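Local coordinates for PUA domain-containing protein (Archaeoglobus fulgidus DSM 4304, PDB 2Q07) that is of unknown function but, as a PUA-containing fragment of an archaeosine synthase type 1 family member, probably binds RNA in tRNA modification, at residues L33-T38 against R47-L52; E62-S67 against V71-E76. All coordinates share one frame; numbering follows the deposited sequence.

Contact 1 (L33-T38 against R47-L52); sequences LLLPCT and RTHRAL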
ATOM      1  N   LEU A  33      -2.183 -15.924  -3.429  1.00 13.85           N
ATOM      2  CA  LEU A  33      -1.243 -16.706  -2.641  1.00 12.37           C
ATOM      3  C   LEU A  33      -1.100 -16.123  -1.228  1.00 12.76           C
ATOM      4  O   LEU A  33      -0.798 -14.931  -1.067  1.00 11.91           O
ATOM      5  CB  LEU A  33       0.118 -16.701  -3.340  1.00 10.56           C
ATOM      6  CG  LEU A  33       1.272 -17.399  -2.637  1.00  8.80           C
ATOM      7  CD1 LEU A  33       0.941 -18.871  -2.466  1.00  8.17           C
ATOM      8  CD2 LEU A  33       2.545 -17.206  -3.459  1.00 11.20           C
ATOM      9  N   LEU A  34      -1.325 -16.945  -0.206  1.00 14.17           N
ATOM     10  CA  LEU A  34      -1.185 -16.488   1.175  1.00 13.22           C
ATOM     11  C   LEU A  34       0.194 -16.910   1.685  1.00 14.87           C
ATOM     12  O   LEU A  34       0.613 -18.063   1.509  1.00 14.36           O
ATOM     13  CB  LEU A  34      -2.296 -17.076   2.061  1.00 18.80           C
ATOM     14  CG  LEU A  34      -3.736 -16.898   1.560  1.00 16.79           C
ATOM     15  CD1 LEU A  34      -4.711 -17.440   2.596  1.00 19.56           C
ATOM     16  CD2 LEU A  34      -4.013 -15.423   1.283  1.00 19.12           C
ATOM     17  N   LEU A  35       0.889 -15.970   2.322  1.00 12.62           N
ATOM     18  CA  LEU A  35       2.230 -16.193   2.823  1.00 13.37           C
ATOM     19  C   LEU A  35       2.425 -15.750   4.273  1.00 14.07           C
ATOM     20  O   LEU A  35       1.696 -14.905   4.785  1.00 11.05           O
ATOM     21  CB  LEU A  35       3.230 -15.451   1.933  1.00 13.47           C
ATOM     22  CG  LEU A  35       3.224 -15.862   0.463  1.00 11.98           C
ATOM     23  CD1 LEU A  35       3.988 -14.844  -0.363  1.00 11.60           C
ATOM     24  CD2 LEU A  35       3.829 -17.254   0.340  1.00 10.12           C
ATOM     25  N   PRO A  36       3.437 -16.307   4.947  1.00 15.30           N
ATOM     26  CA  PRO A  36       3.668 -15.918   6.339  1.00 15.82           C
ATOM     27  C   PRO A  36       4.442 -14.603   6.418  1.00 17.94           C
ATOM     28  O   PRO A  36       5.231 -14.283   5.526  1.00 13.88           O
ATOM     29  CB  PRO A  36       4.468 -17.091   6.878  1.00 15.97           C
ATOM     30  CG  PRO A  36       5.359 -17.405   5.720  1.00 14.98           C
ATOM     31  CD  PRO A  36       4.422 -17.317   4.515  1.00 15.26           C
ATOM     32  N   CYS A  37       4.201 -13.828   7.471  1.00 19.32           N
ATOM     33  CA  CYS A  37       4.937 -12.584   7.627  1.00 22.55           C
ATOM     34  C   CYS A  37       6.358 -12.984   8.013  1.00 21.12           C
ATOM     35  O   CYS A  37       6.610 -14.138   8.352  1.00 23.85           O
ATOM     36  CB  CYS A  37       4.306 -11.705   8.715  1.00 21.16           C
ATOM     37  SG  CYS A  37       4.160 -12.507  10.320  1.00 33.36           S
ATOM     38  N   THR A  38       7.293 -12.045   7.936  1.00 21.32           N
ATOM     39  CA  THR A  38       8.680 -12.337   8.282  1.00 21.36           C
ATOM     40  C   THR A  38       9.225 -11.281   9.229  1.00 19.26           C
ATOM     41  O   THR A  38       8.613 -10.229   9.407  1.00 18.49           O
ATOM     42  CB  THR A  38       9.575 -12.375   7.028  1.00 19.53           C
ATOM     43  OG1 THR A  38       9.366 -11.181   6.266  1.00 21.72           O
ATOM     44  CG2 THR A  38       9.247 -13.596   6.156  1.00 19.48           C
ATOM     45  N   ARG A  47      14.459 -12.965   3.419  1.00 20.84           N
ATOM     46  CA  ARG A  47      15.078 -14.147   2.838  1.00 22.46           C
ATOM     47  C   ARG A  47      14.043 -15.194   2.434  1.00 20.80           C
ATOM     48  O   ARG A  47      14.154 -15.797   1.375  1.00 23.17           O
ATOM     49  CB  ARG A  47      16.085 -14.756   3.811  1.00 22.88           C
ATOM     50  CG  ARG A  47      17.522 -14.437   3.464  1.00 24.04           C
ATOM     51  CD  ARG A  47      18.449 -15.203   4.373  1.00 24.30           C
ATOM     52  NE  ARG A  47      18.869 -14.424   5.528  1.00 24.49           N
ATOM     53  CZ  ARG A  47      19.369 -14.956   6.638  1.00 24.22           C
ATOM     54  NH1 ARG A  47      19.495 -16.273   6.744  1.00 24.01           N
ATOM     55  NH2 ARG A  47      19.779 -14.172   7.622  1.00 21.59           N
ATOM     56  N   THR A  48      13.036 -15.412   3.272  1.00 21.12           N
ATOM     57  CA  THR A  48      12.008 -16.399   2.948  1.00 22.76           C
ATOM     58  C   THR A  48      11.255 -16.047   1.661  1.00 21.19           C
ATOM     59  O   THR A  48      11.182 -16.862   0.742  1.00 21.64           O
ATOM     60  CB  THR A  48      10.993 -16.559   4.100  1.00 22.63           C
ATOM     61  OG1 THR A  48      11.664 -17.076   5.254  1.00 26.15           O
ATOM     62  CG2 THR A  48       9.885 -17.521   3.709  1.00 24.74           C
ATOM     63  N   HIS A  49      10.702 -14.841   1.580  1.00 19.45           N
ATOM     64  CA  HIS A  49       9.977 -14.464   0.373  1.00 18.13           C
ATOM     65  C   HIS A  49      10.885 -14.490  -0.854  1.00 19.01           C
ATOM     66  O   HIS A  49      10.484 -14.966  -1.913  1.00 20.57           O
ATOM     67  CB  HIS A  49       9.307 -13.090   0.541  1.00 15.52           C
ATOM     68  CG  HIS A  49       8.110 -13.126   1.437  1.00 18.19           C
ATOM     69  ND1 HIS A  49       6.990 -12.351   1.222  1.00 18.95           N
ATOM     70  CD2 HIS A  49       7.843 -13.878   2.532  1.00 18.61           C
ATOM     71  CE1 HIS A  49       6.083 -12.630   2.142  1.00 19.80           C
ATOM     72  NE2 HIS A  49       6.576 -13.553   2.950  1.00 17.56           N
ATOM     73  N   ARG A  50      12.115 -14.006  -0.720  1.00 20.18           N
ATOM     74  CA  ARG A  50      13.031 -14.032  -1.855  1.00 19.17           C
ATOM     75  C   ARG A  50      13.355 -15.466  -2.299  1.00 19.09           C
ATOM     76  O   ARG A  50      13.355 -15.765  -3.494  1.00 16.26           O
ATOM     77  CB  ARG A  50      14.312 -13.264  -1.522  1.00 22.55           C
ATOM     78  CG  ARG A  50      14.168 -11.765  -1.683  1.00 22.25           C
ATOM     79  CD  ARG A  50      15.473 -11.023  -1.445  1.00 28.77           C
ATOM     80  NE  ARG A  50      15.883 -11.032  -0.045  1.00 32.54           N
ATOM     81  CZ  ARG A  50      16.912 -11.726   0.436  1.00 35.76           C
ATOM     82  NH1 ARG A  50      17.647 -12.478  -0.373  1.00 34.29           N
ATOM     83  NH2 ARG A  50      17.212 -11.657   1.729  1.00 35.80           N
ATOM     84  N   ALA A  51      13.615 -16.355  -1.341  1.00 19.51           N
ATOM     85  CA  ALA A  51      13.917 -17.750  -1.662  1.00 20.87           C
ATOM     86  C   ALA A  51      12.736 -18.376  -2.399  1.00 23.10           C
ATOM     87  O   ALA A  51      12.909 -19.061  -3.408  1.00 24.89           O
ATOM     88  CB  ALA A  51      14.214 -18.535  -0.388  1.00 21.54           C
ATOM     89  N   LEU A  52      11.534 -18.140  -1.884  1.00 23.03           N
ATOM     90  CA  LEU A  52      10.321 -18.666  -2.498  1.00 24.56           C
ATOM     91  C   LEU A  52      10.154 -18.189  -3.938  1.00 24.41           C
ATOM     92  O   LEU A  52       9.998 -18.991  -4.855  1.00 24.44           O
ATOM     93  CB  LEU A  52       9.101 -18.234  -1.687  1.00 26.41           C
ATOM     94  CG  LEU A  52       8.460 -19.308  -0.820  1.00 30.67           C
ATOM     95  CD1 LEU A  52       7.333 -18.699   0.013  1.00 32.43           C
ATOM     96  CD2 LEU A  52       7.938 -20.421  -1.720  1.00 29.58           C
TER
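His49 reaches from helix 47-52 to the carboxy-terminal end of strand 33-36, joining the first strand and the helix of a beta-alpha-beta unit (31-36, 47-55, 61-65) in the DUF5591 region. The segment axes come no closer than 10.0 Å, with N-to-C directions 142° apart, and the side chains span that interval. One polar bond crosses it: His49 NE2 donates to Pro36 O at 3.0 Å, with an N-H...O angle of 165°. The acceptor lies at the ring edge, close to its plane, and the N-H comes in nearly in line with the C=O. At the other nitrogen, ND1 is hydrogen-bonded to Arg73, and the ring is thus fixed at two points of its rim. Apolar contacts flank the bond. Leu35 CD1 covers one ring face, 3.9 Å from His49 CE1, while its other branch, CD2, packs 3.8 Å from Leu52 CD1. A phenylalanine in place of His49 would probably leave Pro36 O and the Arg73 N-H without their shared partner. The methyl of Thr38 makes further apolar contacts: OG1, between the backbone N and the carbonyl carbon (chi1 51°), bonds to Arg40 O, which leaves CG2, anti to the carbonyl carbon, to face the helix. CG2 approaches the ring obliquely, 3.9 Å from His49 CD2, and lies 4.0 Å from Thr48 CB.

Contact 2 (E62-S67 against V71-E76); sequences EIIISS and VPREFE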
ATOM      1  N   GLU A  62      -0.731 -11.663  -3.928  1.00 12.41           N
ATOM      2  CA  GLU A  62      -0.183 -12.155  -2.671  1.00 14.21           C
ATOM      3  C   GLU A  62      -0.704 -11.390  -1.469  1.00 14.56           C
ATOM      4  O   GLU A  62      -0.877 -10.177  -1.513  1.00 13.88           O
ATOM      5  CB  GLU A  62       1.348 -12.042  -2.677  1.00 17.68           C
ATOM      6  CG  GLU A  62       2.063 -12.915  -3.696  1.00 18.81           C
ATOM      7  CD  GLU A  62       3.461 -12.392  -4.018  1.00 24.21           C
ATOM      8  OE1 GLU A  62       3.566 -11.242  -4.499  1.00 18.96           O
ATOM      9  OE2 GLU A  62       4.451 -13.120  -3.786  1.00 23.49           O
ATOM     10  N   ILE A  63      -0.957 -12.111  -0.394  1.00 15.68           N
ATOM     11  CA  ILE A  63      -1.399 -11.484   0.834  1.00 18.11           C
ATOM     12  C   ILE A  63      -0.529 -12.090   1.919  1.00 18.44           C
ATOM     13  O   ILE A  63      -0.423 -13.308   2.029  1.00 17.79           O
ATOM     14  CB  ILE A  63      -2.883 -11.766   1.119  1.00 16.96           C
ATOM     15  CG1 ILE A  63      -3.755 -11.049   0.079  1.00 18.07           C
ATOM     16  CG2 ILE A  63      -3.234 -11.321   2.537  1.00 15.20           C
ATOM     17  CD1 ILE A  63      -5.228 -11.298   0.233  1.00 18.54           C
ATOM     18  N   ILE A  64       0.123 -11.234   2.695  1.00 18.04           N
ATOM     19  CA  ILE A  64       0.971 -11.694   3.783  1.00 18.71           C
ATOM     20  C   ILE A  64       0.161 -11.705   5.078  1.00 18.73           C
ATOM     21  O   ILE A  64      -0.380 -10.674   5.484  1.00 18.11           O
ATOM     22  CB  ILE A  64       2.205 -10.763   3.968  1.00 18.86           C
ATOM     23  CG1 ILE A  64       3.122 -10.863   2.745  1.00 18.52           C
ATOM     24  CG2 ILE A  64       2.956 -11.127   5.255  1.00 15.95           C
ATOM     25  CD1 ILE A  64       2.683 -10.011   1.568  1.00 19.00           C
ATOM     26  N   ILE A  65       0.064 -12.864   5.723  1.00 19.83           N
ATOM     27  CA  ILE A  65      -0.683 -12.954   6.977  1.00 21.20           C
ATOM     28  C   ILE A  65       0.239 -12.598   8.144  1.00 23.62           C
ATOM     29  O   ILE A  65       1.335 -13.149   8.279  1.00 20.58           O
ATOM     30  CB  ILE A  65      -1.241 -14.378   7.218  1.00 20.22           C
ATOM     31  CG1 ILE A  65      -2.221 -14.761   6.105  1.00 18.77           C
ATOM     32  CG2 ILE A  65      -1.933 -14.443   8.576  1.00 22.14           C
ATOM     33  CD1 ILE A  65      -2.680 -16.201   6.165  1.00 19.33           C
ATOM     34  N   SER A  66      -0.216 -11.669   8.975  1.00 25.14           N
ATOM     35  CA  SER A  66       0.536 -11.236  10.142  1.00 28.12           C
ATOM     36  C   SER A  66      -0.447 -10.961  11.279  1.00 28.02           C
ATOM     37  O   SER A  66      -1.607 -11.373  11.223  1.00 28.28           O
ATOM     38  CB  SER A  66       1.330  -9.969   9.812  1.00 29.49           C
ATOM     39  OG  SER A  66       2.234  -9.655  10.854  1.00 29.57           O
ATOM     40  N   SER A  67       0.017 -10.268  12.313  1.00 28.96           N
ATOM     41  CA  SER A  67      -0.839  -9.930  13.445  1.00 29.59           C
ATOM     42  C   SER A  67      -0.411  -8.595  14.052  1.00 30.04           C
ATOM     43  O   SER A  67       0.747  -8.415  14.424  1.00 29.33           O
ATOM     44  CB  SER A  67      -0.779 -11.021  14.514  1.00 32.25           C
ATOM     45  OG  SER A  67      -1.638 -10.701  15.599  1.00 32.13           O
ATOM     46  N   VAL A  71      -1.850  -8.057   5.175  1.00 16.54           N
ATOM     47  CA  VAL A  71      -1.325  -7.136   4.173  1.00 18.07           C
ATOM     48  C   VAL A  71      -1.198  -7.574   2.718  1.00 16.50           C
ATOM     49  O   VAL A  71      -0.390  -8.434   2.396  1.00 16.03           O
ATOM     50  CB  VAL A  71       0.087  -6.648   4.594  1.00 19.28           C
ATOM     51  CG1 VAL A  71       0.589  -5.586   3.625  1.00 22.40           C
ATOM     52  CG2 VAL A  71       0.047  -6.109   6.017  1.00 21.71           C
ATOM     53  N   PRO A  72      -2.009  -6.992   1.824  1.00 16.14           N
ATOM     54  CA  PRO A  72      -1.881  -7.378   0.424  1.00 15.76           C
ATOM     55  C   PRO A  72      -0.482  -6.888   0.032  1.00 16.63           C
ATOM     56  O   PRO A  72      -0.051  -5.811   0.460  1.00 16.73           O
ATOM     57  CB  PRO A  72      -2.987  -6.571  -0.259  1.00 13.98           C
ATOM     58  CG  PRO A  72      -4.060  -6.538   0.803  1.00 16.01           C
ATOM     59  CD  PRO A  72      -3.261  -6.242   2.053  1.00 14.20           C
ATOM     60  N   ARG A  73       0.225  -7.671  -0.759  1.00 13.61           N
ATOM     61  CA  ARG A  73       1.570  -7.299  -1.174  1.00 17.10           C
ATOM     62  C   ARG A  73       1.678  -5.860  -1.698  1.00 17.31           C
ATOM     63  O   ARG A  73       2.707  -5.205  -1.527  1.00 15.13           O
ATOM     64  CB  ARG A  73       2.064  -8.274  -2.239  1.00 17.66           C
ATOM     65  CG  ARG A  73       3.384  -7.874  -2.893  1.00 19.57           C
ATOM     66  CD  ARG A  73       4.400  -8.986  -2.773  1.00 21.86           C
ATOM     67  NE  ARG A  73       5.009  -9.009  -1.452  1.00 25.64           N
ATOM     68  CZ  ARG A  73       5.511 -10.091  -0.867  1.00 21.64           C
ATOM     69  NH1 ARG A  73       5.478 -11.272  -1.473  1.00 23.13           N
ATOM     70  NH2 ARG A  73       6.063  -9.978   0.330  1.00 24.13           N
ATOM     71  N   GLU A  74       0.605  -5.369  -2.313  1.00 16.09           N
ATOM     72  CA  GLU A  74       0.585  -4.017  -2.884  1.00 14.79           C
ATOM     73  C   GLU A  74       0.686  -2.882  -1.874  1.00 15.92           C
ATOM     74  O   GLU A  74       0.998  -1.751  -2.242  1.00 15.26           O
ATOM     75  CB  GLU A  74      -0.680  -3.818  -3.719  1.00 14.85           C
ATOM     76  CG  GLU A  74      -0.767  -4.693  -4.970  1.00 18.38           C
ATOM     77  CD  GLU A  74      -1.149  -6.138  -4.685  1.00 19.14           C
ATOM     78  OE1 GLU A  74      -1.403  -6.499  -3.516  1.00 20.12           O
ATOM     79  OE2 GLU A  74      -1.205  -6.919  -5.648  1.00 17.74           O
ATOM     80  N   PHE A  75       0.415  -3.172  -0.608  1.00 14.59           N
ATOM     81  CA  PHE A  75       0.478  -2.146   0.421  1.00 16.16           C
ATOM     82  C   PHE A  75       1.636  -2.378   1.387  1.00 13.65           C
ATOM     83  O   PHE A  75       1.744  -1.687   2.394  1.00 16.09           O
ATOM     84  CB  PHE A  75      -0.835  -2.113   1.219  1.00 15.04           C
ATOM     85  CG  PHE A  75      -2.074  -1.926   0.374  1.00 18.80           C
ATOM     86  CD1 PHE A  75      -2.974  -2.973   0.194  1.00 13.87           C
ATOM     87  CD2 PHE A  75      -2.348  -0.694  -0.228  1.00 20.15           C
ATOM     88  CE1 PHE A  75      -4.130  -2.803  -0.568  1.00 21.96           C
ATOM     89  CE2 PHE A  75      -3.503  -0.509  -0.994  1.00 22.27           C
ATOM     90  CZ  PHE A  75      -4.399  -1.568  -1.163  1.00 21.26           C
ATOM     91  N   GLU A  76       2.512  -3.330   1.084  1.00 15.89           N
ATOM     92  CA  GLU A  76       3.597  -3.643   2.011  1.00 15.64           C
ATOM     93  C   GLU A  76       4.656  -2.552   2.217  1.00 15.36           C
ATOM     94  O   GLU A  76       5.562  -2.722   3.019  1.00 17.10           O
ATOM     95  CB  GLU A  76       4.264  -4.971   1.620  1.00 13.93           C
ATOM     96  CG  GLU A  76       5.466  -4.862   0.721  1.00 18.51           C
ATOM     97  CD  GLU A  76       6.248  -6.172   0.647  1.00 19.41           C
ATOM     98  OE1 GLU A  76       7.437  -6.121   0.277  1.00 18.16           O
ATOM     99  OE2 GLU A  76       5.679  -7.250   0.948  1.00 19.74           O
TER
HETATM  100  O   HOH W   1       0.144  -9.217  -5.204  1.00  7.31           O
HETATM  101  O   HOH W   2      -2.610  -9.075  -3.472  1.00 12.36           O
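Arg73 runs first along Glu62 and then, at its guanidinium end, beneath Ile64. Its CB sits 3.9 Å from Glu62 CB, just beyond the backbone bond from Arg73 N to Glu62 O (2.8 Å, 175°). CG leaves anti to the backbone N (chi1 172°), and CD then comes to 3.0 Å from Glu62 OE1. Bends at chi2 and chi3 lay the guanidinium under Ile64 CD1, which lies over one face, 3.5 Å above the plane and offset toward the rim. At the rim, NE and NH2 grip a single oxygen, Glu76 OE2, side-on and in the guanidinium plane; the NH2 bond is shorter, 2.8 Å. NH2 also bonds to His49 ND1. NH1 makes a weak bond of 3.1 Å within a salt bridge to Glu62 OE2, the carboxylate turned 75° from the guanidinium. Arg53 is a second cationic partner of Glu62, and Tyr193 bonds the other oxygen of Glu76. Two buried carboxylates would be expected to stabilise the arginine's charge. Water 1 bridges Glu62 N to Glu74 OE2. Ile64 N donates to Val71 O at 2.9 Å. Val71 N bonds Ile64 O at 3.0 Å, completing the hydrogen-bonded pair of an antiparallel beta hairpin at the sheet's edge.

Overall arrangement
Contact 1 closes before contact 2 opens along the chain, and their centres lie about 10 Å apart. Both reach the same five-stranded mixed sheet, where strands 31-36 and 61-65 are parallel neighbours and strand 70-72 pairs antiparallel as an outermost strand. Helix 47-55 connects the two neighbours, so the beta-alpha-beta unit runs directly into the hairpin. A direct polar joint spans the pair, His49 ND1 to Arg73 NH2 at 2.7 Å, a probable hydrogen bond; Leu35 O accepts from Ile65 N at 2.8 Å within the sheet. Helix, inner strands and sheet edge are therefore coupled within one domain, distinct in sequence from the PUA domain, the likelier RNA binder.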